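Local coordinates for acyl-coenzyme A oxidase (Caenorhabditis elegans, PDB 5K3H), which catalyses the first step of peroxisomal beta-oxidation, the FAD-dependent desaturation of acyl-CoAs to (2E)-enoyl-CoAs, with oxygen reduced to hydrogen peroxide, at the interface of chains A and B. Sequence-based numbering; all coordinates share one arbitrary frame. Chains: chain A/B, Acyl-coenzyme A oxidase.

Three patches of the homodimer interface are described, each with a twin where the chains exchange roles. Contacts 2 and 3 are neighbours, their C-alpha centres about 10 Å apart; they share A:Trp188 and A:Phe252, and in both the helix 636-645 of chain B packs on the strand-rich part of chain A. Contact 1 stands apart, about 38 Å from contact 2 and 34 Å from contact 3, and joins helices to helices around residues of the shared ATP site. The dimer is thus clamped at distant points: by helix 636-645, with the 3-10 helix 648-650 adding backbone hydrogen bonds in contact 2, and by a polar helical patch.

Contact 1: the interface of chains A and B. Residues chain A 509, 526-530, 533; chain B 338-339, 342, 576, 597, 600-601.
The N-terminal end of helix 528-553 of chain A, with the loop before it and A:Lys509 from helix 488-515, meets helices 338-367, 557-577 and 590-616 of chain B. B:Tyr601, CG anti to its carbonyl carbon (chi1 -58°), reaches in with its ring and hands its phenol OH to A:Glu530 OE2, 2.7 Å away on the anti lone pair of that carboxylate oxygen. A:Arg533, extended from CG to NE, comes tip to tip with the same tyrosine, NH1 lying 2.7 Å from OH. NH1 also forms a salt bridge with A:Glu530 OE2 on its own chain, so phenol, carboxylate and guanidinium close a tight polar triangle. The nearby B:Arg597 would probably help stabilise the carboxylate's negative charge. A:Val529 wedges beside this group: CG1 sits 4.0 Å above the ring of B:His342, over its centre, and also caps a face of the A:Arg533 guanidinium. A:Arg533 belongs to the ATP site shared by the dimer, and B:His342 probably does too; this is an apo form. At the helix start, B:Gln338 OE1 takes the backbone N-H of A:Val529 almost straight, at 168°. A water links the same oxygen to A:Glu530 N, its O 2.7 Å from B:Gln338 OE1.

Contact 2: the interface of chains A and B. Residues chain A 68, 188, 195, 237-241, 252; chain B 643-645, 647, 649-650.
Two hydrogen bonds grip the backbone carbonyl oxygen of B:Ala644, both from its own chain: B:Ser647 OG at 2.6 Å, on a lone pair, and B:Asn650 ND2 at 2.7 Å, from above the carbonyl plane. In this acyl-CoA oxidase homodimer that oxygen ties the end of helix 636-645 to the following turn and helps aim the B:Asn650 amide at chain A. There the amide pairs with the backbone of strand 234-238, much as another strand would. Its OD1 accepts from A:Asp238 N at 3.0 Å, while ND2 donates to A:Asp238 O at 2.9 Å; both bonds use in-plane lone pairs, and the pairing fixes the amide's rotation.

The side chain of A:Asp238 points elsewhere, with CG anti to its backbone N (chi1 -178°). Its OD2 receives A:Gly240 N at 2.8 Å and, in a longer salt bridge, A:Arg68 NH1 at 3.3 Å, both from above the carboxylate plane. B:Leu649 lies across this ion pair: CD2 sits 3.4 Å above the centre of the A:Arg68 guanidinium and also touches the A:Asp238 carboxylate, an apolar lid that would probably strengthen the attraction between the charges. On the other flank the methyl of B:Ala644 packs against A:Ile239 and the tip of the A:Trp188 indole. The six-membered ring of B:Trp643 crosses A:Pro241 obliquely, CH2 lying 3.6 Å from the proline CD.

Contact 3: the interface of chains A and B. Residues chain A 154, 183, 186, 188, 235, 252; chain B 637-638, 640-641.
B:Phe641 leaves helix 636-645 with CG anti to its backbone N (chi1 -169°) and enters chain A ring first. Its CB lies 3.8 Å from the CD1 methyl of A:Ile183, which also touches CD2 along one side of the ring. On the other side CD1 meets the edge of the A:Trp188 indole, 3.9 Å from CZ3 and in the indole plane. Beyond it CE1 drives into the face of A:Phe252, 3.7 Å from CE2, in an edge-to-face stack with the planes 83° apart. CZ, the tip, comes nearest A:Thr235 at its CG2 methyl, 4.4 Å away. A:Leu186 caps the flat of the phenylalanine, its CD1 methyl 3.9 Å above the ring centre. These contacts hold the ring on several sides and would probably hinder its turning.

The residue before it, B:Leu640, sets CG 3.7 Å from A:Trp188 CZ2, while its CD2 methyl touches the sulfur of A:Met154. The methionine, bent at chi2 and chi3, runs past B:Tyr637, one turn back, in the opposite direction, with CG 3.6 Å from the tyrosine CD1. An alanine in place of B:Tyr637 would remove the ring that A:Met154 slides along and would probably loosen the hold on that bent chain. Carbon and sulfur contacts carry the site: one helix of chain B is pressed against the loop at A:Met154, the 3-10 turn 183-185 and the strands 187-188 and 251-255 of chain A, in its strand-rich region.

Contact 1: the interface of chains A and B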
loop_
_atom_site.group_PDB
_atom_site.type_symbol
_atom_site.label_atom_id
_atom_site.label_comp_id
_atom_site.label_asym_id
_atom_site.label_seq_id
_atom_site.Cartn_x
_atom_site.Cartn_y
_atom_site.Cartn_z
ATOM N N LYS A 509 -11.221 11.417 29.343
ATOM C CA LYS A 509 -12.312 10.558 28.888
ATOM C C LYS A 509 -12.254 9.216 29.600
ATOM O O LYS A 509 -13.264 8.730 30.124
ATOM C CB LYS A 509 -12.248 10.339 27.375
ATOM C CG LYS A 509 -13.299 9.328 26.875
ATOM C CD LYS A 509 -13.171 9.041 25.399
ATOM C CE LYS A 509 -14.313 8.144 24.891
ATOM N NZ LYS A 509 -14.266 8.001 23.400
ATOM N N LYS A 526 -13.170 1.846 25.347
ATOM C CA LYS A 526 -14.031 2.909 24.843
ATOM C C LYS A 526 -13.268 4.200 24.595
ATOM O O LYS A 526 -13.827 5.126 23.994
ATOM C CB LYS A 526 -15.181 3.165 25.821
ATOM C CG LYS A 526 -16.218 2.063 25.831
ATOM C CD LYS A 526 -17.430 2.428 26.642
ATOM C CE LYS A 526 -18.477 1.332 26.541
ATOM N NZ LYS A 526 -19.718 1.673 27.287
ATOM N N SER A 527 -12.036 4.304 25.088
ATOM C CA SER A 527 -11.197 5.480 24.904
ATOM C C SER A 527 -10.012 5.240 23.974
ATOM O O SER A 527 -9.250 6.182 23.714
ATOM C CB SER A 527 -10.678 5.962 26.263
ATOM O OG SER A 527 -11.757 6.176 27.145
ATOM N N SER A 528 -9.857 4.016 23.443
ATOM C CA SER A 528 -8.564 3.597 22.900
ATOM C C SER A 528 -8.180 4.342 21.620
ATOM O O SER A 528 -6.992 4.598 21.395
ATOM C CB SER A 528 -8.564 2.092 22.654
ATOM O OG SER A 528 -9.695 1.690 21.902
ATOM N N VAL A 529 -9.144 4.712 20.777
ATOM C CA VAL A 529 -8.791 5.472 19.581
ATOM C C VAL A 529 -8.296 6.869 19.960
ATOM O O VAL A 529 -7.299 7.358 19.414
ATOM C CB VAL A 529 -9.977 5.506 18.600
ATOM C CG1 VAL A 529 -9.703 6.468 17.462
ATOM C CG2 VAL A 529 -10.234 4.105 18.031
ATOM N N GLU A 530 -8.975 7.530 20.908
ATOM C CA GLU A 530 -8.521 8.836 21.391
ATOM C C GLU A 530 -7.163 8.731 22.070
ATOM O O GLU A 530 -6.321 9.626 21.931
ATOM C CB GLU A 530 -9.559 9.423 22.341
ATOM C CG GLU A 530 -10.869 9.784 21.665
ATOM C CD GLU A 530 -10.737 11.001 20.754
ATOM O OE1 GLU A 530 -10.128 12.005 21.187
ATOM O OE2 GLU A 530 -11.226 10.961 19.605
ATOM N N ARG A 533 -4.487 8.498 19.248
ATOM C CA ARG A 533 -4.232 9.827 18.716
ATOM C C ARG A 533 -3.246 10.566 19.610
ATOM O O ARG A 533 -2.313 11.215 19.114
ATOM C CB ARG A 533 -5.553 10.594 18.572
ATOM C CG ARG A 533 -6.436 10.075 17.424
ATOM C CD ARG A 533 -7.856 10.697 17.360
ATOM N NE ARG A 533 -8.599 10.202 16.186
ATOM C CZ ARG A 533 -9.931 10.115 16.111
ATOM N NH1 ARG A 533 -10.687 10.472 17.135
ATOM N NH2 ARG A 533 -10.520 9.639 15.025
ATOM N N GLN B 338 -12.293 -1.359 20.005
ATOM C CA GLN B 338 -12.707 -0.142 19.312
ATOM C C GLN B 338 -11.726 0.198 18.205
ATOM O O GLN B 338 -12.101 0.660 17.118
ATOM C CB GLN B 338 -12.795 1.014 20.297
ATOM C CG GLN B 338 -13.361 2.286 19.672
ATOM C CD GLN B 338 -13.262 3.467 20.597
ATOM O OE1 GLN B 338 -12.175 3.948 20.899
ATOM N NE2 GLN B 338 -14.407 3.926 21.082
ATOM N N THR B 339 -10.461 -0.055 18.475
ATOM C CA THR B 339 -9.378 0.202 17.545
ATOM C C THR B 339 -9.526 -0.617 16.270
ATOM O O THR B 339 -9.255 -0.114 15.174
ATOM C CB THR B 339 -8.082 -0.087 18.314
ATOM O OG1 THR B 339 -7.451 1.153 18.706
ATOM C CG2 THR B 339 -7.168 -1.055 17.603
ATOM N N HIS B 342 -12.744 0.663 14.408
ATOM C CA HIS B 342 -12.482 1.951 13.787
ATOM C C HIS B 342 -11.739 1.800 12.469
ATOM O O HIS B 342 -11.881 2.648 11.573
ATOM C CB HIS B 342 -11.699 2.840 14.761
ATOM C CG HIS B 342 -11.455 4.238 14.264
ATOM N ND1 HIS B 342 -10.204 4.690 13.888
ATOM C CD2 HIS B 342 -12.297 5.286 14.091
ATOM C CE1 HIS B 342 -10.288 5.957 13.511
ATOM N NE2 HIS B 342 -11.547 6.340 13.617
ATOM N N LEU B 576 -15.237 14.049 10.560
ATOM C CA LEU B 576 -14.050 14.130 11.406
ATOM C C LEU B 576 -12.788 14.162 10.561
ATOM O O LEU B 576 -11.824 14.851 10.911
ATOM C CB LEU B 576 -14.021 12.965 12.393
ATOM C CG LEU B 576 -13.254 13.105 13.723
ATOM C CD1 LEU B 576 -13.723 14.280 14.579
ATOM C CD2 LEU B 576 -13.380 11.814 14.512
ATOM N N ARG B 597 -17.323 13.051 17.298
ATOM C CA ARG B 597 -16.513 11.940 17.801
ATOM C C ARG B 597 -17.349 10.934 18.581
ATOM O O ARG B 597 -17.179 9.721 18.426
ATOM C CB ARG B 597 -15.386 12.462 18.689
ATOM C CG ARG B 597 -14.377 13.296 17.980
ATOM C CD ARG B 597 -13.346 13.841 18.948
ATOM N NE ARG B 597 -12.307 14.590 18.249
ATOM C CZ ARG B 597 -12.068 15.892 18.403
ATOM N NH1 ARG B 597 -12.795 16.613 19.258
ATOM N NH2 ARG B 597 -11.079 16.468 17.714
ATOM N N LEU B 600 -19.336 8.996 16.253
ATOM C CA LEU B 600 -18.472 8.039 15.581
ATOM C C LEU B 600 -18.306 6.784 16.427
ATOM O O LEU B 600 -18.529 5.661 15.947
ATOM C CB LEU B 600 -17.119 8.685 15.248
ATOM C CG LEU B 600 -15.978 7.752 14.827
ATOM C CD1 LEU B 600 -16.332 6.954 13.591
ATOM C CD2 LEU B 600 -14.721 8.568 14.556
ATOM N N TYR B 601 -17.909 6.956 17.693
ATOM C CA TYR B 601 -17.730 5.808 18.572
ATOM C C TYR B 601 -19.049 5.088 18.854
ATOM O O TYR B 601 -19.062 3.854 18.963
ATOM C CB TYR B 601 -17.036 6.267 19.851
ATOM C CG TYR B 601 -15.712 6.914 19.520
ATOM C CD1 TYR B 601 -14.847 6.310 18.620
ATOM C CD2 TYR B 601 -15.325 8.118 20.091
ATOM C CE1 TYR B 601 -13.631 6.893 18.281
ATOM C CE2 TYR B 601 -14.112 8.714 19.761
ATOM C CZ TYR B 601 -13.273 8.089 18.852
ATOM O OH TYR B 601 -12.073 8.629 18.507
HETATM O O HOH W 1 -12.064 6.558 21.502
#

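Contact 2: the interface of chains A and B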
loop_
_atom_site.group_PDB
_atom_site.type_symbol
_atom_site.label_atom_id
_atom_site.label_comp_id
_atom_site.label_asym_id
_atom_site.label_seq_id
_atom_site.Cartn_x
_atom_site.Cartn_y
_atom_site.Cartn_z
ATOM N N ARG A 68 10.330 -17.612 -7.065
ATOM C CA ARG A 68 10.738 -17.680 -5.667
ATOM C C ARG A 68 11.905 -18.645 -5.484
ATOM O O ARG A 68 12.890 -18.331 -4.804
ATOM C CB ARG A 68 9.556 -18.093 -4.785
ATOM C CG ARG A 68 9.908 -17.932 -3.322
ATOM C CD ARG A 68 8.848 -18.376 -2.351
ATOM N NE ARG A 68 9.306 -18.031 -1.014
ATOM C CZ ARG A 68 8.721 -18.402 0.117
ATOM N NH1 ARG A 68 7.625 -19.159 0.095
ATOM N NH2 ARG A 68 9.246 -18.021 1.275
ATOM N N TRP A 188 4.791 -20.412 14.377
ATOM C CA TRP A 188 4.359 -19.950 13.054
ATOM C C TRP A 188 4.819 -18.516 12.891
ATOM O O TRP A 188 4.514 -17.690 13.754
ATOM C CB TRP A 188 2.838 -20.052 12.905
ATOM C CG TRP A 188 2.308 -19.963 11.511
ATOM C CD1 TRP A 188 2.191 -18.837 10.752
ATOM C CD2 TRP A 188 1.744 -21.021 10.744
ATOM N NE1 TRP A 188 1.643 -19.134 9.542
ATOM C CE2 TRP A 188 1.341 -20.468 9.508
ATOM C CE3 TRP A 188 1.553 -22.389 10.971
ATOM C CZ2 TRP A 188 0.764 -21.231 8.491
ATOM C CZ3 TRP A 188 0.978 -23.156 9.950
ATOM C CH2 TRP A 188 0.585 -22.566 8.729
ATOM N N LYS A 195 12.832 -24.144 6.213
ATOM C CA LYS A 195 13.664 -24.999 5.373
ATOM C C LYS A 195 15.151 -24.874 5.688
ATOM O O LYS A 195 15.899 -25.849 5.551
ATOM C CB LYS A 195 13.426 -24.687 3.895
ATOM C CG LYS A 195 12.043 -25.098 3.401
ATOM C CD LYS A 195 11.877 -26.611 3.494
ATOM C CE LYS A 195 10.441 -26.993 3.300
ATOM N NZ LYS A 195 10.234 -28.451 3.250
ATOM N N GLY A 237 8.151 -26.934 8.288
ATOM C CA GLY A 237 8.039 -26.598 6.877
ATOM C C GLY A 237 7.736 -25.126 6.682
ATOM O O GLY A 237 7.558 -24.362 7.637
ATOM N N ASP A 238 7.657 -24.749 5.411
ATOM C CA ASP A 238 7.432 -23.364 5.014
ATOM C C ASP A 238 5.944 -23.012 5.073
ATOM O O ASP A 238 5.081 -23.833 4.735
ATOM C CB ASP A 238 7.970 -23.149 3.600
ATOM C CG ASP A 238 7.820 -21.718 3.123
ATOM O OD1 ASP A 238 8.583 -20.831 3.592
ATOM O OD2 ASP A 238 6.917 -21.485 2.274
ATOM N N ILE A 239 5.642 -21.772 5.491
ATOM C CA ILE A 239 4.244 -21.360 5.632
ATOM C C ILE A 239 3.626 -20.828 4.336
ATOM O O ILE A 239 2.411 -20.586 4.315
ATOM C CB ILE A 239 4.071 -20.304 6.739
ATOM C CG1 ILE A 239 4.778 -18.997 6.369
ATOM C CG2 ILE A 239 4.568 -20.860 8.051
ATOM C CD1 ILE A 239 4.425 -17.825 7.293
ATOM N N GLY A 240 4.395 -20.724 3.237
ATOM C CA GLY A 240 3.868 -20.289 1.957
ATOM C C GLY A 240 4.352 -18.919 1.480
ATOM O O GLY A 240 5.088 -18.207 2.176
ATOM N N PRO A 241 3.973 -18.534 0.258
ATOM C CA PRO A 241 4.419 -17.234 -0.267
ATOM C C PRO A 241 3.719 -16.065 0.427
ATOM O O PRO A 241 2.582 -16.167 0.888
ATOM C CB PRO A 241 4.047 -17.318 -1.756
ATOM C CG PRO A 241 2.859 -18.241 -1.787
ATOM C CD PRO A 241 3.135 -19.266 -0.713
ATOM N N PHE A 252 6.668 -23.116 10.023
ATOM C CA PHE A 252 5.909 -23.635 11.152
ATOM C C PHE A 252 6.688 -24.746 11.848
ATOM O O PHE A 252 7.625 -25.330 11.296
ATOM C CB PHE A 252 4.533 -24.143 10.711
ATOM C CG PHE A 252 4.580 -25.267 9.727
ATOM C CD1 PHE A 252 4.585 -25.012 8.371
ATOM C CD2 PHE A 252 4.650 -26.587 10.152
ATOM C CE1 PHE A 252 4.632 -26.059 7.463
ATOM C CE2 PHE A 252 4.692 -27.626 9.242
ATOM C CZ PHE A 252 4.693 -27.369 7.904
ATOM N N TRP B 643 -2.991 -25.120 3.604
ATOM C CA TRP B 643 -2.485 -24.217 2.574
ATOM C C TRP B 643 -0.959 -24.107 2.622
ATOM O O TRP B 643 -0.297 -24.037 1.576
ATOM C CB TRP B 643 -3.155 -22.845 2.738
ATOM C CG TRP B 643 -2.921 -21.899 1.603
ATOM C CD1 TRP B 643 -3.688 -21.760 0.472
ATOM C CD2 TRP B 643 -1.863 -20.953 1.487
ATOM N NE1 TRP B 643 -3.155 -20.798 -0.346
ATOM C CE2 TRP B 643 -2.040 -20.277 0.257
ATOM C CE3 TRP B 643 -0.784 -20.599 2.305
ATOM C CZ2 TRP B 643 -1.173 -19.269 -0.171
ATOM C CZ3 TRP B 643 0.068 -19.601 1.881
ATOM C CH2 TRP B 643 -0.128 -18.949 0.653
ATOM N N ALA B 644 -0.392 -24.016 3.827
ATOM C CA ALA B 644 1.062 -24.002 3.994
ATOM C C ALA B 644 1.682 -25.339 3.604
ATOM O O ALA B 644 2.639 -25.387 2.822
ATOM C CB ALA B 644 1.421 -23.654 5.442
ATOM N N LYS B 645 1.151 -26.438 4.151
ATOM C CA LYS B 645 1.756 -27.748 3.919
ATOM C C LYS B 645 1.800 -28.107 2.438
ATOM O O LYS B 645 2.723 -28.801 2.000
ATOM C CB LYS B 645 1.010 -28.822 4.710
ATOM C CG LYS B 645 1.450 -28.887 6.167
ATOM C CD LYS B 645 0.842 -30.079 6.886
ATOM C CE LYS B 645 -0.672 -29.949 6.898
ATOM N NZ LYS B 645 -1.349 -30.972 7.723
ATOM N N SER B 647 2.039 -25.924 -0.118
ATOM C CA SER B 647 2.633 -24.864 -0.925
ATOM C C SER B 647 3.987 -25.323 -1.478
ATOM O O SER B 647 4.573 -26.278 -0.977
ATOM C CB SER B 647 2.761 -23.588 -0.086
ATOM O OG SER B 647 3.649 -23.760 1.012
ATOM N N LEU B 649 7.280 -24.797 -1.602
ATOM C CA LEU B 649 8.518 -25.105 -0.897
ATOM C C LEU B 649 8.451 -26.384 -0.070
ATOM O O LEU B 649 9.502 -26.848 0.395
ATOM C CB LEU B 649 8.946 -23.937 0.000
ATOM C CG LEU B 649 9.950 -22.954 -0.614
ATOM C CD1 LEU B 649 9.704 -22.684 -2.058
ATOM C CD2 LEU B 649 10.045 -21.668 0.165
ATOM N N ASN B 650 7.270 -26.964 0.137
ATOM C CA ASN B 650 7.136 -28.202 0.894
ATOM C C ASN B 650 7.003 -29.430 -0.002
ATOM O O ASN B 650 6.522 -30.475 0.447
ATOM C CB ASN B 650 5.956 -28.104 1.867
ATOM C CG ASN B 650 6.187 -27.074 2.928
ATOM O OD1 ASN B 650 7.307 -26.898 3.391
ATOM N ND2 ASN B 650 5.130 -26.383 3.331
#

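Contact 3: the interface of chains A and B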
loop_
_atom_site.group_PDB
_atom_site.type_symbol
_atom_site.label_atom_id
_atom_site.label_comp_id
_atom_site.label_asym_id
_atom_site.label_seq_id
_atom_site.Cartn_x
_atom_site.Cartn_y
_atom_site.Cartn_z
ATOM N N MET A 154 0.819 -19.895 15.868
ATOM C CA MET A 154 -0.308 -19.786 14.962
ATOM C C MET A 154 -1.432 -19.019 15.632
ATOM O O MET A 154 -2.046 -18.134 15.024
ATOM C CB MET A 154 -0.783 -21.167 14.538
ATOM C CG MET A 154 -2.167 -21.183 13.926
ATOM S SD MET A 154 -2.104 -21.540 12.167
ATOM C CE MET A 154 -1.911 -23.304 12.264
ATOM N N ILE A 183 -3.385 -27.339 16.934
ATOM C CA ILE A 183 -2.967 -26.597 15.749
ATOM C C ILE A 183 -2.556 -25.158 16.077
ATOM O O ILE A 183 -1.604 -24.627 15.486
ATOM C CB ILE A 183 -4.085 -26.675 14.695
ATOM C CG1 ILE A 183 -3.642 -26.068 13.384
ATOM C CG2 ILE A 183 -5.377 -26.030 15.195
ATOM C CD1 ILE A 183 -4.474 -26.582 12.271
ATOM N N LEU A 186 1.240 -24.426 17.273
ATOM C CA LEU A 186 2.347 -24.477 16.330
ATOM C C LEU A 186 3.120 -23.166 16.356
ATOM O O LEU A 186 2.530 -22.085 16.335
ATOM C CB LEU A 186 1.833 -24.723 14.904
ATOM C CG LEU A 186 1.294 -26.046 14.365
ATOM C CD1 LEU A 186 0.502 -25.804 13.087
ATOM C CD2 LEU A 186 2.425 -27.021 14.074
ATOM N N TRP A 188 4.791 -20.412 14.377
ATOM C CA TRP A 188 4.359 -19.950 13.054
ATOM C C TRP A 188 4.819 -18.516 12.891
ATOM O O TRP A 188 4.514 -17.690 13.754
ATOM C CB TRP A 188 2.838 -20.052 12.905
ATOM C CG TRP A 188 2.308 -19.963 11.511
ATOM C CD1 TRP A 188 2.191 -18.837 10.752
ATOM C CD2 TRP A 188 1.744 -21.021 10.744
ATOM N NE1 TRP A 188 1.643 -19.134 9.542
ATOM C CE2 TRP A 188 1.341 -20.468 9.508
ATOM C CE3 TRP A 188 1.553 -22.389 10.971
ATOM C CZ2 TRP A 188 0.764 -21.231 8.491
ATOM C CZ3 TRP A 188 0.978 -23.156 9.950
ATOM C CH2 TRP A 188 0.585 -22.566 8.729
ATOM N N THR A 235 7.450 -31.688 13.211
ATOM C CA THR A 235 6.742 -31.283 12.006
ATOM C C THR A 235 7.178 -29.857 11.693
ATOM O O THR A 235 6.973 -28.950 12.512
ATOM C CB THR A 235 5.225 -31.371 12.191
ATOM O OG1 THR A 235 4.858 -32.720 12.518
ATOM C CG2 THR A 235 4.508 -30.946 10.894
ATOM N N PHE A 252 6.668 -23.116 10.023
ATOM C CA PHE A 252 5.909 -23.635 11.152
ATOM C C PHE A 252 6.688 -24.746 11.848
ATOM O O PHE A 252 7.625 -25.330 11.296
ATOM C CB PHE A 252 4.533 -24.143 10.711
ATOM C CG PHE A 252 4.580 -25.267 9.727
ATOM C CD1 PHE A 252 4.585 -25.012 8.371
ATOM C CD2 PHE A 252 4.650 -26.587 10.152
ATOM C CE1 PHE A 252 4.632 -26.059 7.463
ATOM C CE2 PHE A 252 4.692 -27.626 9.242
ATOM C CZ PHE A 252 4.693 -27.369 7.904
ATOM N N TYR B 637 -7.641 -21.706 10.830
ATOM C CA TYR B 637 -6.357 -22.293 11.230
ATOM C C TYR B 637 -6.115 -23.643 10.575
ATOM O O TYR B 637 -5.009 -23.923 10.108
ATOM C CB TYR B 637 -6.272 -22.429 12.754
ATOM C CG TYR B 637 -6.242 -21.090 13.455
ATOM C CD1 TYR B 637 -5.480 -20.043 12.956
ATOM C CD2 TYR B 637 -6.978 -20.872 14.604
ATOM C CE1 TYR B 637 -5.456 -18.812 13.584
ATOM C CE2 TYR B 637 -6.956 -19.656 15.245
ATOM C CZ TYR B 637 -6.197 -18.623 14.737
ATOM O OH TYR B 637 -6.177 -17.400 15.393
ATOM N N GLU B 638 -7.131 -24.490 10.543
ATOM C CA GLU B 638 -6.983 -25.810 9.958
ATOM C C GLU B 638 -6.645 -25.713 8.478
ATOM O O GLU B 638 -5.760 -26.424 7.985
ATOM C CB GLU B 638 -8.269 -26.601 10.196
ATOM C CG GLU B 638 -8.385 -27.870 9.386
ATOM C CD GLU B 638 -7.956 -29.104 10.172
ATOM O OE1 GLU B 638 -7.131 -28.961 11.111
ATOM O OE2 GLU B 638 -8.464 -30.207 9.851
ATOM N N LEU B 640 -5.423 -22.966 6.945
ATOM C CA LEU B 640 -4.150 -22.273 6.778
ATOM C C LEU B 640 -2.996 -23.261 6.878
ATOM O O LEU B 640 -2.021 -23.171 6.122
ATOM C CB LEU B 640 -4.019 -21.171 7.833
ATOM C CG LEU B 640 -2.781 -20.280 7.780
ATOM C CD1 LEU B 640 -2.759 -19.510 6.498
ATOM C CD2 LEU B 640 -2.774 -19.352 8.977
ATOM N N PHE B 641 -3.114 -24.238 7.783
ATOM C CA PHE B 641 -2.107 -25.287 7.897
ATOM C C PHE B 641 -2.030 -26.117 6.614
ATOM O O PHE B 641 -0.941 -26.333 6.070
ATOM C CB PHE B 641 -2.445 -26.157 9.103
ATOM C CG PHE B 641 -1.366 -27.117 9.488
ATOM C CD1 PHE B 641 -0.030 -26.829 9.216
ATOM C CD2 PHE B 641 -1.681 -28.300 10.149
ATOM C CE1 PHE B 641 0.971 -27.722 9.570
ATOM C CE2 PHE B 641 -0.689 -29.196 10.514
ATOM C CZ PHE B 641 0.638 -28.907 10.221
#